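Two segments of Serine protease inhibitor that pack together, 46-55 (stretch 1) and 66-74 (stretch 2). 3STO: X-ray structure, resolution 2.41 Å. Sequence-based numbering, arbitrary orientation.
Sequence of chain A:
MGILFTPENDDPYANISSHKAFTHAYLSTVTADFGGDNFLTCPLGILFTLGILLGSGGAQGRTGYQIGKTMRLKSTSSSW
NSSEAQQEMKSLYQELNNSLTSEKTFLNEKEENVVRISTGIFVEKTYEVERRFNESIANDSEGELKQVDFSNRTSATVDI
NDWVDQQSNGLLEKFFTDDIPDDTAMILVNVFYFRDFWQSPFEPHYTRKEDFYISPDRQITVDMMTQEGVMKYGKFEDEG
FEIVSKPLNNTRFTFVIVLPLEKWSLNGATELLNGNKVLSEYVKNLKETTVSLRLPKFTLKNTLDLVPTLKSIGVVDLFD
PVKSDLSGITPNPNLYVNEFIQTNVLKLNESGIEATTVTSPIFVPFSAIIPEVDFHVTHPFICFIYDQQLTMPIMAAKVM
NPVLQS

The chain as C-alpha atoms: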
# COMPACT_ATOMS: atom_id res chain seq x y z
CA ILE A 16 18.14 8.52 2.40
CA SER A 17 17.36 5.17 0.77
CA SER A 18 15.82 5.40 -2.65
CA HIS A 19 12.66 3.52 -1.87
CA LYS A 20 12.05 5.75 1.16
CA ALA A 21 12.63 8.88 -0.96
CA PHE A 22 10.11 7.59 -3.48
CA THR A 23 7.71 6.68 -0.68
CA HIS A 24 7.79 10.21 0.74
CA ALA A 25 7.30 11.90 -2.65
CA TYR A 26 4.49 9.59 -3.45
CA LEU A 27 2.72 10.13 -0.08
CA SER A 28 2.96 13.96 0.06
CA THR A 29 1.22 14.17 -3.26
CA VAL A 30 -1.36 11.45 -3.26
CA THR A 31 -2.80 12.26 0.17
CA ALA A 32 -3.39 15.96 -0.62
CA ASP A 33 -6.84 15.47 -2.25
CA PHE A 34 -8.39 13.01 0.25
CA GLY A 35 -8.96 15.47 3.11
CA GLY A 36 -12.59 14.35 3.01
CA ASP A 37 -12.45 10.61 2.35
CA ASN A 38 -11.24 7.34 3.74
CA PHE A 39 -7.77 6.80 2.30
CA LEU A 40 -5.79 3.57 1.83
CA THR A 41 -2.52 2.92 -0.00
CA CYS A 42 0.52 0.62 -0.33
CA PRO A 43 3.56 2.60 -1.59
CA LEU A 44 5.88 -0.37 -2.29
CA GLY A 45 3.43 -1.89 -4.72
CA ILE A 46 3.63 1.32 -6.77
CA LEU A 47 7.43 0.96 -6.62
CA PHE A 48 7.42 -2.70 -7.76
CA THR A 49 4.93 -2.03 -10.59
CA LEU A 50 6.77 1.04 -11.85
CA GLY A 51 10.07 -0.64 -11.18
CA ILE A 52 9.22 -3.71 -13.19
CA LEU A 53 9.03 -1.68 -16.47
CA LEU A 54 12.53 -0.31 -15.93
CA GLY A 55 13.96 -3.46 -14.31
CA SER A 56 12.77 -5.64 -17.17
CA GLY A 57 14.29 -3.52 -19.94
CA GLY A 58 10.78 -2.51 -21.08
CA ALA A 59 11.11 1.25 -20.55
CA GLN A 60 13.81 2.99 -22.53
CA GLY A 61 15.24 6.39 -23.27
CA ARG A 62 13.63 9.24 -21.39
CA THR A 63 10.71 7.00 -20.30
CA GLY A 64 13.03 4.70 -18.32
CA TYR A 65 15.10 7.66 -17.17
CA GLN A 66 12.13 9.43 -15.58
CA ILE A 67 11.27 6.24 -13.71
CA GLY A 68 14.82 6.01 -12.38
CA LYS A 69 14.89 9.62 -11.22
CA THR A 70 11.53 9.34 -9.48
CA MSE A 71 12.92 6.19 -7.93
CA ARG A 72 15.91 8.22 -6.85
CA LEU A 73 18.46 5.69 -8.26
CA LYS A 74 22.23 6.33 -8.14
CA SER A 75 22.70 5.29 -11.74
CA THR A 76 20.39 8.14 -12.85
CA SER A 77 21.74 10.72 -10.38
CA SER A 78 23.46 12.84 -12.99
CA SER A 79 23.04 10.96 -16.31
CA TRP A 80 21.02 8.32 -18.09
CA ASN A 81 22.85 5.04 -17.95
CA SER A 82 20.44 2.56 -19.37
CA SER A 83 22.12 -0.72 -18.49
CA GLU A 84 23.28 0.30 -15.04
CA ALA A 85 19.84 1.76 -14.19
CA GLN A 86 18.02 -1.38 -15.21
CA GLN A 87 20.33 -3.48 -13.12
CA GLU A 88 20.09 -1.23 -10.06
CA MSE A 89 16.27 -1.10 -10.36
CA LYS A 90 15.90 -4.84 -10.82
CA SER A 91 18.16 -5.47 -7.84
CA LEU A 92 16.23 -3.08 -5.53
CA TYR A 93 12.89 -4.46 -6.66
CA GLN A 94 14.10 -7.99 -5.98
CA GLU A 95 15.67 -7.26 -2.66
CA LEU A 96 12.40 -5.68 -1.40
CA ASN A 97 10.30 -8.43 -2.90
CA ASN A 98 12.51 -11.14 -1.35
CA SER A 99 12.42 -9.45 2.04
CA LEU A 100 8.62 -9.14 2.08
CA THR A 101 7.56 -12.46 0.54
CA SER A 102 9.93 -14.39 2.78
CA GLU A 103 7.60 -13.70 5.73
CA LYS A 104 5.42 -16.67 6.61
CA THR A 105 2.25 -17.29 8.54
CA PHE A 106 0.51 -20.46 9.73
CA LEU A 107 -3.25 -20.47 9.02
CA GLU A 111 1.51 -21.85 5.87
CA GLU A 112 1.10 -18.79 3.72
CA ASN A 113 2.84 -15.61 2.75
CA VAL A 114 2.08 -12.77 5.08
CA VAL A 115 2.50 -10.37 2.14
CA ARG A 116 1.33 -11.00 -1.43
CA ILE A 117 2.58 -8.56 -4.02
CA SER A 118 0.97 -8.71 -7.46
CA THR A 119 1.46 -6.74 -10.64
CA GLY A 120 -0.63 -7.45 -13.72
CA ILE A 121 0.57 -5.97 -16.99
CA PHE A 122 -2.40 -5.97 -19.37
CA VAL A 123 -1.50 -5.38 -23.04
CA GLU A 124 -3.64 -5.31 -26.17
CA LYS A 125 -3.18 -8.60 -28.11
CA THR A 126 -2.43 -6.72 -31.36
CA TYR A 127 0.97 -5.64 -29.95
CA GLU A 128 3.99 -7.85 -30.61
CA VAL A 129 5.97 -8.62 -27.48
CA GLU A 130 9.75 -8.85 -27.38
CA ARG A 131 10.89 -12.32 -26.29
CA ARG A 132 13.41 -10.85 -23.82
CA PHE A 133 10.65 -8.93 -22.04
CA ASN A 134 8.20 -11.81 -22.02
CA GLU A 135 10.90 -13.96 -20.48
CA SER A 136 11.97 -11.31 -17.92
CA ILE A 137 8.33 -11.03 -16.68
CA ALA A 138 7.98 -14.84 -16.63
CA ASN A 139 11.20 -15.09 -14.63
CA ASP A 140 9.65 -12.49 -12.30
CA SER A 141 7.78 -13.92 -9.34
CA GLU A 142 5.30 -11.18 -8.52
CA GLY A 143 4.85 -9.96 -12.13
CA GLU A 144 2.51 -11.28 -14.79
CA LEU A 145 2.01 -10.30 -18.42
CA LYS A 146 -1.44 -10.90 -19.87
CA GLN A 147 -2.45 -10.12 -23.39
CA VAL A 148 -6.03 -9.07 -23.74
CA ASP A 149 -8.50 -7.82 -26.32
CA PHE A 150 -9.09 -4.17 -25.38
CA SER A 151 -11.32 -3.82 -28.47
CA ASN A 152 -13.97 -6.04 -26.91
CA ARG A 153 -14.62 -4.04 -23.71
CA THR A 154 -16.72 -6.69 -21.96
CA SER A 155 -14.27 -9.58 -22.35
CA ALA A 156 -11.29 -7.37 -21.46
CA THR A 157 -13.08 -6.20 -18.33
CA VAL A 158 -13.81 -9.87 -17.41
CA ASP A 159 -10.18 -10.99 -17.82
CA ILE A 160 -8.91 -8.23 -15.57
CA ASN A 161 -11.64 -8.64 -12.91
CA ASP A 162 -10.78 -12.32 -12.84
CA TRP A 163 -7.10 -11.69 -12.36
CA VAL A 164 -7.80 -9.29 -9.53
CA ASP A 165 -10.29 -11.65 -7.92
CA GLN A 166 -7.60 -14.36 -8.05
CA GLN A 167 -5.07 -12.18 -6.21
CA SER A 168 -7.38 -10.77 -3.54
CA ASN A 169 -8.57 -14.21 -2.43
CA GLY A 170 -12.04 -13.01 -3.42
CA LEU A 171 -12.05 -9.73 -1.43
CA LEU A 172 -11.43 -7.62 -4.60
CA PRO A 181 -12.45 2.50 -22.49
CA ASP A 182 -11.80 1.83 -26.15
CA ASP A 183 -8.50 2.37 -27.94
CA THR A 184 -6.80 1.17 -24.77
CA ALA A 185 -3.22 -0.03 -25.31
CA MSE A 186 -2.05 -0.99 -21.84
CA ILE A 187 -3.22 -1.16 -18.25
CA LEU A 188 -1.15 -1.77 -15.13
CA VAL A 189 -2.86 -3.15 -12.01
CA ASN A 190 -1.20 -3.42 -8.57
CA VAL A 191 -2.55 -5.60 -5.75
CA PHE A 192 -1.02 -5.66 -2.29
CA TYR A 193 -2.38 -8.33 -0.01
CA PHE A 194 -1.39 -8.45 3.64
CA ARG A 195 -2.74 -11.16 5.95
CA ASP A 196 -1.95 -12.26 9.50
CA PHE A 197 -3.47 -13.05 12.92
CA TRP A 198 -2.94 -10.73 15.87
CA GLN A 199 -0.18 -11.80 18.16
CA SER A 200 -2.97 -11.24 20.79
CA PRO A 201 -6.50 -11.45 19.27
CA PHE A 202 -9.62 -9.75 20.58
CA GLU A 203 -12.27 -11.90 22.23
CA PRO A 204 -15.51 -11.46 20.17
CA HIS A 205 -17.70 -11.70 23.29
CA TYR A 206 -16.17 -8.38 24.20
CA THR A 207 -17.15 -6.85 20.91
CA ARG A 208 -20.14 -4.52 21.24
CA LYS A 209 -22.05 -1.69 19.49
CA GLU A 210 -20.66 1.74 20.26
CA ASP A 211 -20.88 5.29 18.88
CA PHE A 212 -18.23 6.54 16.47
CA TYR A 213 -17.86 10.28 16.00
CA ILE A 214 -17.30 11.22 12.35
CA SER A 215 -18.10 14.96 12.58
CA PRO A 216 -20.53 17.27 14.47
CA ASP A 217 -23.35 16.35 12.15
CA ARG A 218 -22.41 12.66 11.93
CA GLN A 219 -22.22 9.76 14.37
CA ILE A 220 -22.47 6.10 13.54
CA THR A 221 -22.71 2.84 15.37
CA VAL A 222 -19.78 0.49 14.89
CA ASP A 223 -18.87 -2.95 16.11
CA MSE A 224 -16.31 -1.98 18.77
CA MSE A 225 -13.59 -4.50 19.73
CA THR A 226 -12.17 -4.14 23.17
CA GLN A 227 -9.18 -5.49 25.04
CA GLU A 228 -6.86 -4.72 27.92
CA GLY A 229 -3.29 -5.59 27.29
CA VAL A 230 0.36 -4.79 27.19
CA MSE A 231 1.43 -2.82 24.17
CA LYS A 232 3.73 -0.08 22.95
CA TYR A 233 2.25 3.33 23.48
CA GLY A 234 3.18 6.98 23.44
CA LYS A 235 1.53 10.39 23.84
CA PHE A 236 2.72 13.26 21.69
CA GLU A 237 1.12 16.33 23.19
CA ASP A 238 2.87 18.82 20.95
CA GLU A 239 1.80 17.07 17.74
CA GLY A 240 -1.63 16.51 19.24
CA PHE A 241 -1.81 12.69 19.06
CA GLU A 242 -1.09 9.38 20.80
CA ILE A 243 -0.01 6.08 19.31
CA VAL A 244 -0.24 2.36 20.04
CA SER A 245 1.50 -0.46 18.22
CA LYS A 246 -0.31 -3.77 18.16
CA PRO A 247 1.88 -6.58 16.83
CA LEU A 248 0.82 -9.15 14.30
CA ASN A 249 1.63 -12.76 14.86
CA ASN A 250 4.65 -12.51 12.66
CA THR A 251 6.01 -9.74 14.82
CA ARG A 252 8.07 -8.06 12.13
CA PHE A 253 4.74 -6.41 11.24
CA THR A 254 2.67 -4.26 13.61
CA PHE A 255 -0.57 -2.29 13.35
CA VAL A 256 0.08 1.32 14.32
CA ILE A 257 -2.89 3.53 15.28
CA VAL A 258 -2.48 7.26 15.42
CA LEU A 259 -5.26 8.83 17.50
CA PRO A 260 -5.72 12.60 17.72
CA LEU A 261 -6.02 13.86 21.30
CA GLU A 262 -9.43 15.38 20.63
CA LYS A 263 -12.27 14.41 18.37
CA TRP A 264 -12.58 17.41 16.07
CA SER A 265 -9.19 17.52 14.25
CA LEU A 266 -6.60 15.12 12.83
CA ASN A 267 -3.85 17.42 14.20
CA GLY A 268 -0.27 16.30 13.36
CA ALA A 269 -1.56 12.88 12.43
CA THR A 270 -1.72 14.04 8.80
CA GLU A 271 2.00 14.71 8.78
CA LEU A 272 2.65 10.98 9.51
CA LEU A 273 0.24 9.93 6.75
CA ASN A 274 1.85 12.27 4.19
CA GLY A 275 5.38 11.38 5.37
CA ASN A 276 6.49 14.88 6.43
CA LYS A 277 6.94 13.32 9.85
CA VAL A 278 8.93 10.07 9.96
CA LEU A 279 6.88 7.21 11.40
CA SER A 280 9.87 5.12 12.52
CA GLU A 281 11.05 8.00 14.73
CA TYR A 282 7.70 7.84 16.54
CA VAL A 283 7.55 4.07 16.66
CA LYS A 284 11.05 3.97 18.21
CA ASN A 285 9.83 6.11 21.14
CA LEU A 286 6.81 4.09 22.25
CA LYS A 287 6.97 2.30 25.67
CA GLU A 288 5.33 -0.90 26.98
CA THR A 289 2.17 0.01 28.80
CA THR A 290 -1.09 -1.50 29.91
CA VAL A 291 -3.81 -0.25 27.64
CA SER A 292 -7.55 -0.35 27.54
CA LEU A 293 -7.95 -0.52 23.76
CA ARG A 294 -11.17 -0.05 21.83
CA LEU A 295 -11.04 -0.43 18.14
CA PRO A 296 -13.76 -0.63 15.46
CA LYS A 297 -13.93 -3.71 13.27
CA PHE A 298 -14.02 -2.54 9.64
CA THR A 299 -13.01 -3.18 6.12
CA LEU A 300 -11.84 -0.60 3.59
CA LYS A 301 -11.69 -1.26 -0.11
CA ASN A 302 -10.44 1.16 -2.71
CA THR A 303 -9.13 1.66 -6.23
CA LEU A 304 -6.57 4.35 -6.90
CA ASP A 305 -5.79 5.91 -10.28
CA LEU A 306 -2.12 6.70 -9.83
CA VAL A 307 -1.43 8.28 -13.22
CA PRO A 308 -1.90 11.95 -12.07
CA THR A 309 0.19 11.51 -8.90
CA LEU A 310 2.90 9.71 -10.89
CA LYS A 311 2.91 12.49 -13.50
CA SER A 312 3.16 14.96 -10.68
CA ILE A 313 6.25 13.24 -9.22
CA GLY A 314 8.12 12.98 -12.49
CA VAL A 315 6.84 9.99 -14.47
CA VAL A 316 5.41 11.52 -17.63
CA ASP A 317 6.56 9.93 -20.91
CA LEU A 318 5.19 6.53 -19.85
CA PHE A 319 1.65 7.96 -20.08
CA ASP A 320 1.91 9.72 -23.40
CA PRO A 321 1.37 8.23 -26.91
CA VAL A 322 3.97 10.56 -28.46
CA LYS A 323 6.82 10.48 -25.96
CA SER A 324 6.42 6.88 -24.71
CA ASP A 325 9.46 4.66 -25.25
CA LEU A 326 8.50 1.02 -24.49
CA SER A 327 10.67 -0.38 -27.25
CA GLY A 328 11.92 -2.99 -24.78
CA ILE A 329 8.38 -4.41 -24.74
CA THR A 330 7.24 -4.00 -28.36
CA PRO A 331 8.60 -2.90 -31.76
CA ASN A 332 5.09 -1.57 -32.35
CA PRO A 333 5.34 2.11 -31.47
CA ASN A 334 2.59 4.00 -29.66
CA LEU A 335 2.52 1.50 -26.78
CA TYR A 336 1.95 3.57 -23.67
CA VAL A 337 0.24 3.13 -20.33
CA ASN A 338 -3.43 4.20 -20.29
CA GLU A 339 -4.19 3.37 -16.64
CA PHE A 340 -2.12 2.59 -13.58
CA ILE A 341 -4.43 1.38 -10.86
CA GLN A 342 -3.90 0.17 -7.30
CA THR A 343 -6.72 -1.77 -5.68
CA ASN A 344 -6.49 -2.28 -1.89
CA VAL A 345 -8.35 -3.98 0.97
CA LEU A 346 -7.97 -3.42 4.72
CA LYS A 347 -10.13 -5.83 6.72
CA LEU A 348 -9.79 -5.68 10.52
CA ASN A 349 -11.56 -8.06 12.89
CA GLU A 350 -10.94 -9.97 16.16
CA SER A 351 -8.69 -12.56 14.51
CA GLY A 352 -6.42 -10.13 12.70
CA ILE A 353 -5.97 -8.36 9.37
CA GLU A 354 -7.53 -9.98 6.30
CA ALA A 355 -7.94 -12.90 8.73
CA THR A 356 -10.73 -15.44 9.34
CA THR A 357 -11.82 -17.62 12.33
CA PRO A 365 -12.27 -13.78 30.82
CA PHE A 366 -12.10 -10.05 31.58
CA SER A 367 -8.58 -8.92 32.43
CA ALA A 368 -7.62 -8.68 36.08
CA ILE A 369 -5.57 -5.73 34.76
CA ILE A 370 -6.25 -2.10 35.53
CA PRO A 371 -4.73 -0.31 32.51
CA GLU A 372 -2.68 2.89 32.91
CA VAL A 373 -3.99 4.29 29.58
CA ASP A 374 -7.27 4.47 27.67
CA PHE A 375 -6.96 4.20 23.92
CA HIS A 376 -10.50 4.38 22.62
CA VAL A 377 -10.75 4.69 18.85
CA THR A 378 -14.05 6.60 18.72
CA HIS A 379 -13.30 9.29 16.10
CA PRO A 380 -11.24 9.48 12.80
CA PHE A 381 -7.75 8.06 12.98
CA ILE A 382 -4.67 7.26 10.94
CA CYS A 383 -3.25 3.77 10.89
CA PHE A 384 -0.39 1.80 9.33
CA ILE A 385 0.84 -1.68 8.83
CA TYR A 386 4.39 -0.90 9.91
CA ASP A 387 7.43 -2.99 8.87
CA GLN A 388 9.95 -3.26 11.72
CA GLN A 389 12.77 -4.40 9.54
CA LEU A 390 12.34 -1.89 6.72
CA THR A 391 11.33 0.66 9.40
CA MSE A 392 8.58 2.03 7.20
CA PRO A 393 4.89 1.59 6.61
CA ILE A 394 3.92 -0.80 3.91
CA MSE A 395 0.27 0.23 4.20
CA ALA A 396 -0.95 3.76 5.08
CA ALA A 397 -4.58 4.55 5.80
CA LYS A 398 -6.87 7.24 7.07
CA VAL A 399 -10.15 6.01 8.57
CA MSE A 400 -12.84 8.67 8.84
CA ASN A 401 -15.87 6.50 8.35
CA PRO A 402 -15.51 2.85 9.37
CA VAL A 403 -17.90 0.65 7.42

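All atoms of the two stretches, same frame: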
# COMPACT_ATOMS: atom_id res chain seq x y z
N ILE A 46 3.46 0.34 -5.69
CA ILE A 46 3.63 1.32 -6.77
C ILE A 46 5.07 1.22 -7.25
O ILE A 46 5.31 1.20 -8.44
CB ILE A 46 3.41 2.79 -6.32
CG1 ILE A 46 2.25 2.94 -5.33
CG2 ILE A 46 3.23 3.70 -7.52
CD1 ILE A 46 0.93 2.44 -5.85
N LEU A 47 6.01 1.14 -6.31
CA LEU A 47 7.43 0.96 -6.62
C LEU A 47 7.75 -0.31 -7.43
O LEU A 47 8.48 -0.24 -8.40
CB LEU A 47 8.28 1.01 -5.34
CG LEU A 47 9.80 1.03 -5.50
CD1 LEU A 47 10.44 1.85 -4.41
CD2 LEU A 47 10.37 -0.38 -5.50
N PHE A 48 7.20 -1.46 -7.03
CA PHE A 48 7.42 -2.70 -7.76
C PHE A 48 6.81 -2.66 -9.17
O PHE A 48 7.38 -3.18 -10.11
CB PHE A 48 6.81 -3.90 -7.02
CG PHE A 48 7.47 -4.19 -5.69
CD1 PHE A 48 8.52 -3.41 -5.22
CD2 PHE A 48 7.04 -5.26 -4.91
CE1 PHE A 48 9.11 -3.69 -4.00
CE2 PHE A 48 7.63 -5.55 -3.69
CZ PHE A 48 8.66 -4.77 -3.23
N THR A 49 5.62 -2.07 -9.31
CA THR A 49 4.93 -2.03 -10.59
C THR A 49 5.64 -1.11 -11.58
O THR A 49 5.96 -1.50 -12.70
CB THR A 49 3.53 -1.52 -10.42
OG1 THR A 49 2.80 -2.44 -9.59
CG2 THR A 49 2.86 -1.36 -11.78
N LEU A 50 5.88 0.12 -11.14
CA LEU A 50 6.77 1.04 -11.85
C LEU A 50 8.14 0.44 -12.12
O LEU A 50 8.67 0.49 -13.23
CB LEU A 50 6.97 2.29 -11.01
CG LEU A 50 7.12 3.53 -11.83
CD1 LEU A 50 6.00 3.52 -12.86
CD2 LEU A 50 7.02 4.70 -10.90
N GLY A 51 8.75 -0.09 -11.07
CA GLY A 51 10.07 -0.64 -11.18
C GLY A 51 10.17 -1.76 -12.19
O GLY A 51 11.18 -1.91 -12.87
N ILE A 52 9.13 -2.56 -12.30
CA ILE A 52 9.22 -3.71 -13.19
C ILE A 52 9.50 -3.27 -14.66
O ILE A 52 10.31 -3.89 -15.35
CB ILE A 52 8.01 -4.62 -13.03
CG1 ILE A 52 8.39 -6.05 -13.35
CG2 ILE A 52 6.84 -4.13 -13.88
CD1 ILE A 52 7.34 -7.02 -12.87
N LEU A 53 8.87 -2.19 -15.10
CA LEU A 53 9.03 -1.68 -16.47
C LEU A 53 10.47 -1.26 -16.77
O LEU A 53 10.99 -1.51 -17.84
CB LEU A 53 8.06 -0.53 -16.74
CG LEU A 53 6.59 -0.95 -16.61
CD1 LEU A 53 5.67 0.22 -16.86
CD2 LEU A 53 6.28 -2.08 -17.59
N LEU A 54 11.12 -0.64 -15.81
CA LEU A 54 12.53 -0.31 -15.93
C LEU A 54 13.46 -1.51 -15.66
O LEU A 54 14.51 -1.64 -16.29
CB LEU A 54 12.86 0.84 -14.97
CG LEU A 54 14.32 1.23 -14.88
CD1 LEU A 54 14.82 1.64 -16.28
CD2 LEU A 54 14.49 2.34 -13.90
N GLY A 55 13.11 -2.35 -14.69
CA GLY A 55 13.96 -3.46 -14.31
C GLY A 55 13.98 -4.51 -15.40
O GLY A 55 14.95 -5.22 -15.56
N GLN A 66 13.06 8.80 -16.51
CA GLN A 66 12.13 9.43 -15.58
C GLN A 66 11.78 8.53 -14.39
O GLN A 66 11.82 8.96 -13.25
CB GLN A 66 10.84 9.80 -16.32
CG GLN A 66 11.06 11.02 -17.17
CD GLN A 66 9.87 11.39 -17.98
OE1 GLN A 66 8.83 10.69 -18.01
NE2 GLN A 66 10.01 12.52 -18.67
N ILE A 67 11.46 7.27 -14.69
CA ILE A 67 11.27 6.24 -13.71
C ILE A 67 12.44 6.16 -12.73
O ILE A 67 12.25 6.19 -11.54
CB ILE A 67 11.00 4.89 -14.38
CG1 ILE A 67 9.68 4.95 -15.15
CG2 ILE A 67 10.97 3.77 -13.34
CD1 ILE A 67 9.24 3.62 -15.75
N GLY A 68 13.66 6.08 -13.24
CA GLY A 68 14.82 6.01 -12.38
C GLY A 68 15.03 7.22 -11.50
O GLY A 68 15.43 7.09 -10.33
N LYS A 69 14.78 8.41 -12.04
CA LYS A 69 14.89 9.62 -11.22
C LYS A 69 13.85 9.63 -10.09
O LYS A 69 14.16 9.93 -8.93
CB LYS A 69 14.75 10.88 -12.10
CG LYS A 69 16.07 11.52 -12.52
N THR A 70 12.61 9.31 -10.44
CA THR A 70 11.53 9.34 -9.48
C THR A 70 11.83 8.32 -8.41
O THR A 70 11.47 8.49 -7.25
CB THR A 70 10.21 8.99 -10.15
OG1 THR A 70 9.88 10.00 -11.10
CG2 THR A 70 9.13 8.89 -9.11
N MSE A 71 12.53 7.27 -8.82
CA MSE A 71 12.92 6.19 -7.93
C MSE A 71 14.15 6.57 -7.16
O MSE A 71 14.57 5.86 -6.24
CB MSE A 71 13.20 4.90 -8.73
CG MSE A 71 12.88 3.69 -7.97
SE MSE A 71 10.99 3.79 -7.56
CE MSE A 71 10.34 3.38 -9.35
N ARG A 72 14.76 7.68 -7.57
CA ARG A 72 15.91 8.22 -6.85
C ARG A 72 17.13 7.28 -6.91
O ARG A 72 17.88 7.19 -5.93
CB ARG A 72 15.51 8.48 -5.39
CG ARG A 72 15.72 9.88 -4.88
CD ARG A 72 14.67 10.91 -5.29
NE ARG A 72 13.32 10.41 -5.57
CZ ARG A 72 12.22 11.19 -5.62
NH1 ARG A 72 12.31 12.48 -5.35
NH2 ARG A 72 11.03 10.67 -5.92
N LEU A 73 17.33 6.61 -8.05
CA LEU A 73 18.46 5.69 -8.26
C LEU A 73 19.79 6.43 -8.36
O LEU A 73 19.83 7.57 -8.80
CB LEU A 73 18.26 4.86 -9.53
CG LEU A 73 17.01 3.98 -9.67
CD1 LEU A 73 17.06 3.13 -10.92
CD2 LEU A 73 16.85 3.09 -8.45
N LYS A 74 20.88 5.77 -7.97
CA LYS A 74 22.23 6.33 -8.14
C LYS A 74 22.63 6.40 -9.61
O LYS A 74 23.28 7.34 -10.06
CB LYS A 74 23.29 5.49 -7.41
CG LYS A 74 23.17 5.47 -5.90

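How do the two backbones lie? Residues 46-55 are helical throughout, and the helix that includes 66-70 runs roughly against them, its axis inclined at 138° and approaching to 9.9 Å. No hydrogen bond crosses between the stretches; the contact is apolar and depends on fit.

Which bump fills the hollow at the Leu 54 end? Ile 67 points toward the first helix and sets its branches among Leu 50, Leu 53 and Leu 54. Ile 67 CG2 lies 3.8 Å from Leu 54 CD2 and 4.1 Å from Leu 50 CG, while Ile 67 CD1 reaches to 4.4 Å from Leu 53 CB. Leu 54 CD2 rests 3.9 Å from Gly 68 N; the same methyl lies 4.0 Å from Leu 73 CD1.

What fills the other end? Met 71, a selenomethionine, curls its flexible chain against the first helix. Met 71 SE lies 3.6 Å from Leu 47 CG, and Met 71 CE 3.9 Å from Leu 50 CD2. The same methyl also reaches the helix backbone, Met 71 CE lying 4.2 Å from Gly 51 N.

How does the chain turn to present Leu 73? Arg 72 adopts positive phi in a Schellman motif, with Leu 73 N hydrogen-bonded to Gly 68 O at 3.0 Å, and Leu 73 points back toward the first helix.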